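Long-range contact in putative peptidyl-arginine deiminase (Chlorobium tepidum, PDB 1XKN), which probably hydrolyses the guanidinium group of agmatine or of arginine residues: residues Asn228-Asn242 with Lys262-Pro274. Sequence-based numbering, arbitrary orientation.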
ATOM      1  N   ASN A 228      -7.639   7.244 -15.502  1.00  6.81           N
ATOM      2  CA  ASN A 228      -6.992   8.487 -15.903  1.00  6.58           C
ATOM      3  C   ASN A 228      -7.031   9.593 -14.859  1.00  5.54           C
ATOM      4  O   ASN A 228      -6.883  10.768 -15.192  1.00  5.28           O
ATOM      5  CB  ASN A 228      -7.589   8.986 -17.230  1.00  9.13           C
ATOM      6  CG  ASN A 228      -9.089   9.224 -17.161  1.00 12.03           C
ATOM      7  OD1 ASN A 228      -9.761   9.290 -18.196  1.00 19.22           O
ATOM      8  ND2 ASN A 228      -9.622   9.366 -15.956  1.00  9.73           N
ATOM      9  N   THR A 229      -7.199   9.223 -13.592  1.00  3.40           N
ATOM     10  CA  THR A 229      -7.252  10.227 -12.536  1.00  3.33           C
ATOM     11  C   THR A 229      -6.302   9.944 -11.380  1.00  3.59           C
ATOM     12  O   THR A 229      -6.275   8.840 -10.836  1.00  4.72           O
ATOM     13  CB  THR A 229      -8.680  10.370 -11.976  1.00  3.83           C
ATOM     14  OG1 THR A 229      -9.581  10.670 -13.050  1.00  4.24           O
ATOM     15  CG2 THR A 229      -8.738  11.495 -10.950  1.00  4.93           C
ATOM     16  N   VAL A 230      -5.522  10.956 -11.016  1.00  3.61           N
ATOM     17  CA  VAL A 230      -4.577  10.842  -9.918  1.00  4.58           C
ATOM     18  C   VAL A 230      -4.934  11.834  -8.825  1.00  5.84           C
ATOM     19  O   VAL A 230      -5.197  13.006  -9.103  1.00  5.07           O
ATOM     20  CB  VAL A 230      -3.133  11.147 -10.377  1.00  3.74           C
ATOM     21  CG1 VAL A 230      -2.182  11.116  -9.181  1.00  3.50           C
ATOM     22  CG2 VAL A 230      -2.696  10.135 -11.415  1.00  6.03           C
ATOM     23  N   VAL A 231      -4.974  11.356  -7.586  1.00  4.68           N
ATOM     24  CA  VAL A 231      -5.244  12.242  -6.467  1.00  4.57           C
ATOM     25  C   VAL A 231      -3.877  12.535  -5.869  1.00  4.81           C
ATOM     26  O   VAL A 231      -3.045  11.635  -5.731  1.00  5.57           O
ATOM     27  CB  VAL A 231      -6.164  11.594  -5.391  1.00  6.78           C
ATOM     28  CG1 VAL A 231      -7.575  11.468  -5.932  1.00  8.35           C
ATOM     29  CG2 VAL A 231      -5.628  10.232  -4.966  1.00  7.50           C
ATOM     30  N   ILE A 232      -3.629  13.795  -5.547  1.00  4.23           N
ATOM     31  CA  ILE A 232      -2.353  14.157  -4.964  1.00  3.96           C
ATOM     32  C   ILE A 232      -2.535  15.129  -3.815  1.00  5.20           C
ATOM     33  O   ILE A 232      -3.324  16.073  -3.892  1.00  4.67           O
ATOM     34  CB  ILE A 232      -1.389  14.766  -6.019  1.00  5.65           C
ATOM     35  CG1 ILE A 232      -0.059  15.128  -5.347  1.00  4.46           C
ATOM     36  CG2 ILE A 232      -2.027  15.980  -6.687  1.00  5.19           C
ATOM     37  CD1 ILE A 232       1.035  15.558  -6.307  1.00  8.77           C
ATOM     38  N   ALA A 233      -1.812  14.871  -2.733  1.00  4.86           N
ATOM     39  CA  ALA A 233      -1.875  15.723  -1.559  1.00  4.90           C
ATOM     40  C   ALA A 233      -1.229  17.054  -1.888  1.00  5.81           C
ATOM     41  O   ALA A 233      -0.161  17.106  -2.505  1.00  6.30           O
ATOM     42  CB  ALA A 233      -1.150  15.068  -0.402  1.00  4.00           C
ATOM     43  N   VAL A 234      -1.883  18.134  -1.484  1.00  5.53           N
ATOM     44  CA  VAL A 234      -1.352  19.462  -1.735  1.00  8.52           C
ATOM     45  C   VAL A 234      -1.433  20.291  -0.462  1.00  9.19           C
ATOM     46  O   VAL A 234      -2.495  20.409   0.147  1.00 11.28           O
ATOM     47  CB  VAL A 234      -2.123  20.164  -2.879  1.00 10.62           C
ATOM     48  CG1 VAL A 234      -1.741  19.537  -4.215  1.00 11.68           C
ATOM     49  CG2 VAL A 234      -3.612  20.038  -2.656  1.00 15.17           C
ATOM     50  N   GLU A 235      -0.294  20.833  -0.045  1.00  8.42           N
ATOM     51  CA  GLU A 235      -0.233  21.658   1.153  1.00  8.90           C
ATOM     52  C   GLU A 235      -0.475  23.105   0.748  1.00  9.53           C
ATOM     53  O   GLU A 235       0.089  23.581  -0.237  1.00  9.92           O
ATOM     54  CB  GLU A 235       1.140  21.515   1.816  1.00  9.43           C
ATOM     55  CG  GLU A 235       1.372  22.418   3.023  1.00 10.18           C
ATOM     56  CD  GLU A 235       0.318  22.241   4.096  1.00 10.73           C
ATOM     57  OE1 GLU A 235       0.062  21.087   4.499  1.00  7.85           O
ATOM     58  OE2 GLU A 235      -0.250  23.257   4.548  1.00 13.87           O
ATOM     59  N   GLU A 236      -1.319  23.808   1.496  1.00 11.02           N
ATOM     60  CA  GLU A 236      -1.610  25.197   1.158  1.00 12.13           C
ATOM     61  C   GLU A 236      -0.870  26.211   2.019  1.00 10.25           C
ATOM     62  O   GLU A 236      -0.932  27.410   1.756  1.00 10.15           O
ATOM     63  CB  GLU A 236      -3.119  25.451   1.223  1.00 14.65           C
ATOM     64  CG  GLU A 236      -3.765  25.114   2.554  1.00 20.28           C
ATOM     65  CD  GLU A 236      -5.275  25.261   2.512  1.00 22.88           C
ATOM     66  OE1 GLU A 236      -5.917  24.577   1.685  1.00 26.82           O
ATOM     67  OE2 GLU A 236      -5.822  26.056   3.304  1.00 24.62           O
ATOM     68  N   ASP A 237      -0.169  25.738   3.045  1.00 10.87           N
ATOM     69  CA  ASP A 237       0.588  26.638   3.910  1.00 10.44           C
ATOM     70  C   ASP A 237       1.983  26.816   3.313  1.00 10.44           C
ATOM     71  O   ASP A 237       2.803  25.897   3.354  1.00  9.23           O
ATOM     72  CB  ASP A 237       0.710  26.054   5.320  1.00 12.23           C
ATOM     73  CG  ASP A 237       1.351  27.020   6.297  1.00 14.47           C
ATOM     74  OD1 ASP A 237       2.073  27.942   5.850  1.00 15.27           O
ATOM     75  OD2 ASP A 237       1.144  26.857   7.519  1.00 14.67           O
ATOM     76  N   PRO A 238       2.272  28.001   2.753  1.00  9.33           N
ATOM     77  CA  PRO A 238       3.580  28.280   2.149  1.00 10.09           C
ATOM     78  C   PRO A 238       4.768  28.072   3.086  1.00 11.05           C
ATOM     79  O   PRO A 238       5.891  27.852   2.632  1.00 11.93           O
ATOM     80  CB  PRO A 238       3.455  29.740   1.713  1.00 10.41           C
ATOM     81  CG  PRO A 238       1.994  29.901   1.455  1.00 10.60           C
ATOM     82  CD  PRO A 238       1.373  29.160   2.616  1.00  9.79           C
ATOM     83  N   GLU A 239       4.522  28.143   4.391  1.00 12.05           N
ATOM     84  CA  GLU A 239       5.590  27.984   5.374  1.00 12.70           C
ATOM     85  C   GLU A 239       5.840  26.540   5.802  1.00 12.33           C
ATOM     86  O   GLU A 239       6.835  26.247   6.464  1.00 12.95           O
ATOM     87  CB  GLU A 239       5.295  28.836   6.613  1.00 15.42           C
ATOM     88  CG  GLU A 239       5.171  30.325   6.331  1.00 19.03           C
ATOM     89  CD  GLU A 239       6.325  30.861   5.505  1.00 20.35           C
ATOM     90  OE1 GLU A 239       7.489  30.554   5.834  1.00 24.00           O
ATOM     91  OE2 GLU A 239       6.069  31.598   4.529  1.00 24.26           O
ATOM     92  N   ASP A 240       4.937  25.642   5.425  1.00  9.64           N
ATOM     93  CA  ASP A 240       5.073  24.236   5.777  1.00 10.07           C
ATOM     94  C   ASP A 240       6.143  23.562   4.925  1.00  9.50           C
ATOM     95  O   ASP A 240       6.283  23.860   3.741  1.00  9.08           O
ATOM     96  CB  ASP A 240       3.749  23.508   5.581  1.00  9.15           C
ATOM     97  CG  ASP A 240       3.825  22.061   6.012  1.00 10.37           C
ATOM     98  OD1 ASP A 240       3.854  21.812   7.234  1.00 11.89           O
ATOM     99  OD2 ASP A 240       3.868  21.180   5.131  1.00  8.77           O
ATOM    100  N   GLU A 241       6.880  22.635   5.531  1.00 10.06           N
ATOM    101  CA  GLU A 241       7.952  21.920   4.845  1.00 10.59           C
ATOM    102  C   GLU A 241       7.519  21.149   3.597  1.00  9.81           C
ATOM    103  O   GLU A 241       8.316  20.962   2.674  1.00 10.13           O
ATOM    104  CB  GLU A 241       8.640  20.957   5.818  1.00 13.48           C
ATOM    105  CG  GLU A 241       9.420  21.634   6.942  1.00 17.98           C
ATOM    106  CD  GLU A 241       8.570  22.584   7.768  1.00 21.14           C
ATOM    107  OE1 GLU A 241       7.478  22.173   8.225  1.00 19.92           O
ATOM    108  OE2 GLU A 241       8.996  23.744   7.971  1.00 23.21           O
ATOM    109  N   ASN A 242       6.269  20.700   3.559  1.00  7.70           N
ATOM    110  CA  ASN A 242       5.785  19.944   2.409  1.00  5.58           C
ATOM    111  C   ASN A 242       5.260  20.809   1.274  1.00  5.55           C
ATOM    112  O   ASN A 242       4.970  20.301   0.189  1.00  5.35           O
ATOM    113  CB  ASN A 242       4.687  18.964   2.828  1.00  4.96           C
ATOM    114  CG  ASN A 242       5.198  17.882   3.754  1.00  6.95           C
ATOM    115  OD1 ASN A 242       6.273  17.316   3.534  1.00  8.53           O
ATOM    116  ND2 ASN A 242       4.423  17.574   4.785  1.00  7.10           N
ATOM    117  N   LYS A 262      -3.289  12.070 -23.664  1.00 12.88           N
ATOM    118  CA  LYS A 262      -4.268  12.979 -23.075  1.00 12.46           C
ATOM    119  C   LYS A 262      -3.876  13.322 -21.637  1.00 10.78           C
ATOM    120  O   LYS A 262      -3.383  12.472 -20.899  1.00  9.82           O
ATOM    121  CB  LYS A 262      -5.657  12.331 -23.111  1.00 15.34           C
ATOM    122  CG  LYS A 262      -6.782  13.161 -22.509  1.00 19.75           C
ATOM    123  CD  LYS A 262      -8.151  12.560 -22.831  1.00 22.04           C
ATOM    124  CE  LYS A 262      -8.301  11.142 -22.281  1.00 22.45           C
ATOM    125  NZ  LYS A 262      -8.273  11.105 -20.790  1.00 25.21           N
ATOM    126  N   PRO A 263      -4.079  14.584 -21.224  1.00 10.08           N
ATOM    127  CA  PRO A 263      -3.718  14.961 -19.854  1.00  8.78           C
ATOM    128  C   PRO A 263      -4.483  14.183 -18.789  1.00  7.41           C
ATOM    129  O   PRO A 263      -5.689  13.965 -18.906  1.00  9.41           O
ATOM    130  CB  PRO A 263      -4.017  16.463 -19.813  1.00 10.16           C
ATOM    131  CG  PRO A 263      -5.090  16.635 -20.851  1.00 11.86           C
ATOM    132  CD  PRO A 263      -4.628  15.733 -21.964  1.00 10.71           C
ATOM    133  N   LEU A 264      -3.773  13.749 -17.755  1.00  6.30           N
ATOM    134  CA  LEU A 264      -4.409  13.016 -16.671  1.00  4.33           C
ATOM    135  C   LEU A 264      -5.220  14.002 -15.839  1.00  5.01           C
ATOM    136  O   LEU A 264      -4.871  15.178 -15.742  1.00  6.96           O
ATOM    137  CB  LEU A 264      -3.351  12.353 -15.781  1.00  5.11           C
ATOM    138  CG  LEU A 264      -2.456  11.300 -16.440  1.00  5.78           C
ATOM    139  CD1 LEU A 264      -1.386  10.834 -15.459  1.00  6.69           C
ATOM    140  CD2 LEU A 264      -3.312  10.132 -16.901  1.00  7.98           C
ATOM    141  N   ASN A 265      -6.311  13.523 -15.253  1.00  4.63           N
ATOM    142  CA  ASN A 265      -7.147  14.356 -14.401  1.00  5.27           C
ATOM    143  C   ASN A 265      -6.468  14.372 -13.040  1.00  5.06           C
ATOM    144  O   ASN A 265      -6.120  13.318 -12.509  1.00  5.91           O
ATOM    145  CB  ASN A 265      -8.547  13.753 -14.270  1.00  5.90           C
ATOM    146  CG  ASN A 265      -9.280  13.677 -15.594  1.00  6.65           C
ATOM    147  OD1 ASN A 265      -9.803  12.622 -15.965  1.00 11.19           O
ATOM    148  ND2 ASN A 265      -9.323  14.791 -16.314  1.00  5.68           N
ATOM    149  N   ILE A 266      -6.278  15.561 -12.479  1.00  5.19           N
ATOM    150  CA  ILE A 266      -5.614  15.688 -11.188  1.00  5.93           C
ATOM    151  C   ILE A 266      -6.566  16.219 -10.122  1.00  7.42           C
ATOM    152  O   ILE A 266      -7.095  17.325 -10.244  1.00  8.74           O
ATOM    153  CB  ILE A 266      -4.400  16.637 -11.289  1.00  7.61           C
ATOM    154  CG1 ILE A 266      -3.516  16.242 -12.482  1.00  7.92           C
ATOM    155  CG2 ILE A 266      -3.602  16.609  -9.994  1.00  9.30           C
ATOM    156  CD1 ILE A 266      -2.974  14.825 -12.436  1.00  8.07           C
ATOM    157  N   VAL A 267      -6.788  15.421  -9.082  1.00  6.86           N
ATOM    158  CA  VAL A 267      -7.670  15.807  -7.984  1.00  6.81           C
ATOM    159  C   VAL A 267      -6.813  16.133  -6.768  1.00  6.99           C
ATOM    160  O   VAL A 267      -5.986  15.323  -6.353  1.00  6.21           O
ATOM    161  CB  VAL A 267      -8.643  14.659  -7.628  1.00  7.19           C
ATOM    162  CG1 VAL A 267      -9.469  15.027  -6.405  1.00  8.23           C
ATOM    163  CG2 VAL A 267      -9.554  14.372  -8.812  1.00  8.61           C
ATOM    164  N   LYS A 268      -7.003  17.320  -6.203  1.00  5.20           N
ATOM    165  CA  LYS A 268      -6.231  17.726  -5.036  1.00  4.64           C
ATOM    166  C   LYS A 268      -6.801  17.160  -3.743  1.00  4.92           C
ATOM    167  O   LYS A 268      -8.019  17.098  -3.555  1.00  7.28           O
ATOM    168  CB  LYS A 268      -6.185  19.253  -4.915  1.00  5.10           C
ATOM    169  CG  LYS A 268      -5.453  19.968  -6.035  1.00  7.55           C
ATOM    170  CD  LYS A 268      -5.297  21.447  -5.706  1.00 10.89           C
ATOM    171  CE  LYS A 268      -4.601  22.200  -6.825  1.00 16.35           C
ATOM    172  NZ  LYS A 268      -5.442  22.252  -8.054  1.00 20.17           N
ATOM    173  N   LEU A 269      -5.905  16.737  -2.860  1.00  4.13           N
ATOM    174  CA  LEU A 269      -6.281  16.218  -1.554  1.00  6.34           C
ATOM    175  C   LEU A 269      -5.560  17.076  -0.531  1.00  5.80           C
ATOM    176  O   LEU A 269      -4.455  17.554  -0.782  1.00  7.52           O
ATOM    177  CB  LEU A 269      -5.839  14.757  -1.391  1.00  7.08           C
ATOM    178  CG  LEU A 269      -6.874  13.677  -1.726  1.00 11.76           C
ATOM    179  CD1 LEU A 269      -6.231  12.302  -1.643  1.00 14.55           C
ATOM    180  CD2 LEU A 269      -8.046  13.777  -0.761  1.00 10.82           C
ATOM    181  N   PRO A 270      -6.184  17.315   0.627  1.00  5.97           N
ATOM    182  CA  PRO A 270      -5.491  18.130   1.622  1.00  5.66           C
ATOM    183  C   PRO A 270      -4.427  17.283   2.307  1.00  5.86           C
ATOM    184  O   PRO A 270      -4.367  16.068   2.101  1.00  4.89           O
ATOM    185  CB  PRO A 270      -6.615  18.532   2.578  1.00  8.27           C
ATOM    186  CG  PRO A 270      -7.533  17.349   2.521  1.00  9.66           C
ATOM    187  CD  PRO A 270      -7.559  17.003   1.051  1.00  6.55           C
HETATM  188  N   MSE A 271      -3.568  17.933   3.083  1.00  5.57           N
HETATM  189  CA  MSE A 271      -2.551  17.233   3.854  1.00  4.14           C
HETATM  190  C   MSE A 271      -3.056  17.373   5.278  1.00  5.17           C
HETATM  191  O   MSE A 271      -3.720  18.351   5.609  1.00  6.56           O
HETATM  192  CB  MSE A 271      -1.189  17.921   3.749  1.00  6.60           C
HETATM  193  CG  MSE A 271      -0.336  17.496   2.565  1.00  6.72           C
HETATM  194 SE   MSE A 271       0.258  15.659   2.654  1.00 11.43          SE
HETATM  195  CE  MSE A 271       1.576  15.900   4.067  1.00  9.85           C
ATOM    196  N   PRO A 272      -2.780  16.387   6.136  1.00  4.55           N
ATOM    197  CA  PRO A 272      -3.243  16.492   7.522  1.00  5.37           C
ATOM    198  C   PRO A 272      -2.517  17.653   8.190  1.00  6.15           C
ATOM    199  O   PRO A 272      -1.440  18.048   7.739  1.00  6.37           O
ATOM    200  CB  PRO A 272      -2.819  15.157   8.128  1.00  6.75           C
ATOM    201  CG  PRO A 272      -2.852  14.224   6.961  1.00  7.25           C
ATOM    202  CD  PRO A 272      -2.239  15.048   5.855  1.00  6.20           C
ATOM    203  N   GLU A 273      -3.098  18.218   9.243  1.00  6.21           N
ATOM    204  CA  GLU A 273      -2.403  19.285   9.950  1.00  6.17           C
ATOM    205  C   GLU A 273      -1.189  18.574  10.529  1.00  5.60           C
ATOM    206  O   GLU A 273      -1.253  17.387  10.826  1.00  5.59           O
ATOM    207  CB  GLU A 273      -3.270  19.860  11.069  1.00  8.53           C
ATOM    208  CG  GLU A 273      -4.294  20.860  10.572  1.00 10.35           C
ATOM    209  CD  GLU A 273      -5.243  21.321  11.661  1.00 13.56           C
ATOM    210  OE1 GLU A 273      -4.988  21.033  12.850  1.00 14.46           O
ATOM    211  OE2 GLU A 273      -6.236  21.991  11.318  1.00 15.84           O
ATOM    212  N   PRO A 274      -0.066  19.284  10.686  1.00  5.37           N
ATOM    213  CA  PRO A 274       1.167  18.703  11.226  1.00  6.08           C
ATOM    214  C   PRO A 274       0.986  17.773  12.427  1.00  6.70           C
ATOM    215  O   PRO A 274       0.303  18.114  13.393  1.00  8.19           O
ATOM    216  CB  PRO A 274       1.999  19.935  11.565  1.00  6.37           C
ATOM    217  CG  PRO A 274       1.607  20.892  10.475  1.00  6.72           C
ATOM    218  CD  PRO A 274       0.102  20.728  10.433  1.00  5.40           C
TER
HETATM  219  O   HOH W   1      -3.569  20.821   2.696  1.00 13.76           O
HETATM  220  O   HOH W   2      -0.787  20.771   7.035  1.00 19.58           O
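Val-230 and Ile-232 reach across to the neighbouring strand with both their N-H and their C=O, the alternation by which two parallel strands lock together. Six backbone hydrogen bonds run from Asn-265 N to Asn-228 O at one end to Val-234 N to Leu-269 O, 2.7 Å, at the other. All six are fairly straight, with angles at H between 153° and 169°. CA-H...O contacts fill in between them, as from Val-231 CA to Val-267 O at 3.2 Å. Beyond the last bond the chains diverge, and a water takes over the ladder, donating to Val-234 O and accepting from Met-271 N.

Strand 229-233, helix 243-253 and strand 265-269 form a beta-alpha-beta crossover, whose two strands pair directly while strand 222-226 adds on antiparallel to 229-233. The helix covers the Ile-232 and Ile-266 face, where the two CG2 methyls meet at 3.7 Å; helix 305-316 packs against Val-267 and Leu-269 on the other.

On this second face Val-231 and Val-267 run alongside each other in the same direction, with CG1 of the former 3.8 Å from CB of the latter. Leu-269 CD1 comes equally close to Val-231 CB. Further along, selenomethionine Met-271 folds back at chi2 and chi3 (-73°), bringing SE to 3.4 Å from Ala-233 CB and CE into plain contact with ND2 of Asn-242, whose OD1 accepts from Ala-210 N. Just past the end of strand 229-233, Val-234 CG2 rests 3.5 Å from Lys-268 CB, the two side chains crossing nearly at right angles, while NZ of Lys-268 hydrogen-bonds to Tyr-250 OH of the crossover helix.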